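TRAP dicarboxylate transporter, DctP subunit (Anaerococcus prevoti, PDB 4N91) probably serves as the extracellular solute-binding component of a TRAP transporter, and holds alpha- or beta-D-glucuronate in its ligand pocket. Local coordinates at residues A[254-257]-A[258-262]. Numbering follows the deposited sequence.
Sequences LPEE and DRKVF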
ATOM      1  N   LEU A 254      -8.930   6.703 -24.396  1.00 26.40           N
ATOM      2  CA  LEU A 254     -10.099   7.523 -24.110  1.00 25.25           C
ATOM      3  C   LEU A 254     -10.112   8.815 -24.932  1.00 28.66           C
ATOM      4  O   LEU A 254      -9.082   9.483 -25.079  1.00 32.58           O
ATOM      5  CB  LEU A 254     -10.167   7.892 -22.633  1.00 29.37           C
ATOM      6  CG  LEU A 254     -10.333   6.721 -21.669  1.00 25.73           C
ATOM      7  CD1 LEU A 254     -10.268   7.246 -20.259  1.00 26.80           C
ATOM      8  CD2 LEU A 254     -11.650   6.011 -21.897  1.00 27.18           C
ATOM      9  N   PRO A 255     -11.281   9.182 -25.449  1.00 30.37           N
ATOM     10  CA  PRO A 255     -11.416  10.511 -26.057  1.00 28.80           C
ATOM     11  C   PRO A 255     -11.055  11.605 -25.058  1.00 36.82           C
ATOM     12  O   PRO A 255     -11.216  11.390 -23.848  1.00 31.67           O
ATOM     13  CB  PRO A 255     -12.907  10.593 -26.387  1.00 32.18           C
ATOM     14  CG  PRO A 255     -13.349   9.206 -26.511  1.00 36.46           C
ATOM     15  CD  PRO A 255     -12.542   8.425 -25.503  1.00 31.27           C
ATOM     16  N   GLU A 256     -10.619  12.762 -25.553  1.00 35.99           N
ATOM     17  CA  GLU A 256     -10.113  13.839 -24.708  1.00 37.36           C
ATOM     18  C   GLU A 256     -11.049  14.169 -23.559  1.00 35.59           C
ATOM     19  O   GLU A 256     -10.616  14.307 -22.416  1.00 34.98           O
ATOM     20  CB  GLU A 256      -9.903  15.124 -25.532  1.00 43.07           C
ATOM     21  CG  GLU A 256      -9.469  16.327 -24.677  1.00 50.51           C
ATOM     22  CD  GLU A 256      -9.542  17.662 -25.416  1.00 60.43           C
ATOM     23  OE1 GLU A 256     -10.072  17.707 -26.549  1.00 62.90           O
ATOM     24  OE2 GLU A 256      -9.071  18.677 -24.852  1.00 62.31           O
ATOM     25  N   GLU A 257     -12.331  14.320 -23.875  1.00 34.45           N
ATOM     26  CA  GLU A 257     -13.289  14.814 -22.903  1.00 41.26           C
ATOM     27  C   GLU A 257     -13.562  13.750 -21.863  1.00 33.58           C
ATOM     28  O   GLU A 257     -13.747  14.060 -20.690  1.00 34.37           O
ATOM     29  CB  GLU A 257     -14.585  15.240 -23.579  1.00 48.15           C
ATOM     30  CG  GLU A 257     -14.507  16.638 -24.181  1.00 60.77           C
ATOM     31  CD  GLU A 257     -14.323  17.721 -23.116  1.00 67.74           C
ATOM     32  OE1 GLU A 257     -15.199  17.838 -22.227  1.00 69.95           O
ATOM     33  OE2 GLU A 257     -13.300  18.442 -23.162  1.00 66.76           O
ATOM     34  N   ASP A 258     -13.580  12.496 -22.296  1.00 28.49           N
ATOM     35  CA  ASP A 258     -13.766  11.391 -21.366  1.00 25.65           C
ATOM     36  C   ASP A 258     -12.569  11.263 -20.422  1.00 26.42           C
ATOM     37  O   ASP A 258     -12.733  11.039 -19.219  1.00 26.66           O
ATOM     38  CB  ASP A 258     -13.965  10.086 -22.118  1.00 25.49           C
ATOM     39  CG  ASP A 258     -15.241  10.069 -22.920  1.00 40.39           C
ATOM     40  OD1 ASP A 258     -15.866  11.135 -23.054  1.00 48.10           O
ATOM     41  OD2 ASP A 258     -15.617   8.990 -23.419  1.00 39.32           O
ATOM     42  N   ARG A 259     -11.369  11.381 -20.975  1.00 26.79           N
ATOM     43  CA  ARG A 259     -10.140  11.306 -20.193  1.00 28.27           C
ATOM     44  C   ARG A 259     -10.139  12.379 -19.113  1.00 27.77           C
ATOM     45  O   ARG A 259      -9.702  12.141 -17.995  1.00 26.82           O
ATOM     46  CB  ARG A 259      -8.914  11.488 -21.085  1.00 29.60           C
ATOM     47  CG  ARG A 259      -7.589  11.511 -20.336  1.00 28.38           C
ATOM     48  CD  ARG A 259      -7.343  10.188 -19.616  1.00 28.88           C
ATOM     49  NE  ARG A 259      -6.103  10.200 -18.843  1.00 31.40           N
ATOM     50  CZ  ARG A 259      -4.892  10.000 -19.358  1.00 36.32           C
ATOM     51  NH1 ARG A 259      -4.740   9.755 -20.655  1.00 35.08           N
ATOM     52  NH2 ARG A 259      -3.826  10.031 -18.564  1.00 37.44           N
ATOM     53  N   LYS A 260     -10.623  13.567 -19.448  1.00 28.52           N
ATOM     54  CA  LYS A 260     -10.644  14.643 -18.467  1.00 26.06           C
ATOM     55  C   LYS A 260     -11.537  14.274 -17.279  1.00 22.70           C
ATOM     56  O   LYS A 260     -11.192  14.525 -16.120  1.00 25.27           O
ATOM     57  CB  LYS A 260     -11.080  15.955 -19.116  1.00 32.72           C
ATOM     58  CG  LYS A 260      -9.956  16.547 -19.944  1.00 44.99           C
ATOM     59  CD  LYS A 260     -10.433  17.670 -20.830  1.00 52.69           C
ATOM     60  CE  LYS A 260      -9.257  18.423 -21.413  1.00 58.39           C
ATOM     61  NZ  LYS A 260      -9.684  19.247 -22.571  1.00 64.13           N
ATOM     62  N   VAL A 261     -12.663  13.631 -17.566  1.00 23.36           N
ATOM     63  CA  VAL A 261     -13.588  13.231 -16.515  1.00 24.45           C
ATOM     64  C   VAL A 261     -12.981  12.113 -15.671  1.00 22.32           C
ATOM     65  O   VAL A 261     -13.042  12.154 -14.442  1.00 20.67           O
ATOM     66  CB  VAL A 261     -14.950  12.809 -17.075  1.00 24.30           C
ATOM     67  CG1 VAL A 261     -15.809  12.210 -15.979  1.00 27.77           C
ATOM     68  CG2 VAL A 261     -15.648  14.022 -17.747  1.00 26.51           C
ATOM     69  N   PHE A 262     -12.394  11.108 -16.312  1.00 20.41           N
ATOM     70  CA  PHE A 262     -11.731  10.065 -15.528  1.00 20.33           C
ATOM     71  C   PHE A 262     -10.624  10.629 -14.653  1.00 18.63           C
ATOM     72  O   PHE A 262     -10.481  10.208 -13.495  1.00 20.81           O
ATOM     73  CB  PHE A 262     -11.195   8.941 -16.421  1.00 20.94           C
ATOM     74  CG  PHE A 262     -12.220   7.921 -16.752  1.00 20.69           C
ATOM     75  CD1 PHE A 262     -12.385   6.813 -15.956  1.00 22.57           C
ATOM     76  CD2 PHE A 262     -13.043   8.076 -17.854  1.00 25.83           C
ATOM     77  CE1 PHE A 262     -13.332   5.873 -16.267  1.00 24.70           C
ATOM     78  CE2 PHE A 262     -13.993   7.137 -18.157  1.00 23.75           C
ATOM     79  CZ  PHE A 262     -14.148   6.050 -17.361  1.00 22.60           C
TER
HETATM   80  O   HOH W   1      -6.728   9.800 -23.141  1.00 36.86           O
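P255 and R259 make the opening turn of the long helix 256-290: P255, at the N-cap position, accepts at its O from R259 N (2.9 Å, N-H...O 167°), E256 O takes K260 N at 3.1 Å, and the third i-to-i+4 bond, V261 N to E257 O, is weak at 3.3 Å. On the outer side of this turn E256 and K260 run side by side and point the same way. The E256 chain is extended, with CG anti to the backbone N (chi1 176°), and its OE2 meets K260 NZ in a salt bridge modelled at 2.4 Å, so short that the exact length is doubtful. E257 slants across the lysine; its chain bends at chi2 (-65°) and brings OE2 to 3.8 Å from K260 NZ, a long salt bridge. The covered side is mixed. L254, still ahead of the helix, crosses the F262 side chain at about a right angle and sets CD1 3.8 Å from ring atom CD2, while its CB lies against CB of R259. F262 also packs edge-to-face with W250 and Y64 and touches helix 44-60. The buried D258 carboxylate sets OD2 3.8 Å from P255 CD and is satisfied by a salt bridge to K63 and a hydrogen bond with Y64. Water 1 bridges the loop to the helix, donating to L254 O and accepting from R259 NH1 in the plane of the guanidinium, 3.2 Å away; that guanidinium also pairs with D263 and E252. Far from the sugar pocket, the turn thus divides into one lysine shared by two exposed glutamates outside, and leucine and phenylalanine beside a paired aspartate inside. Carboxylates of E256, E257 and D258 at this N-terminal end would be expected to interact favourably with the helix dipole.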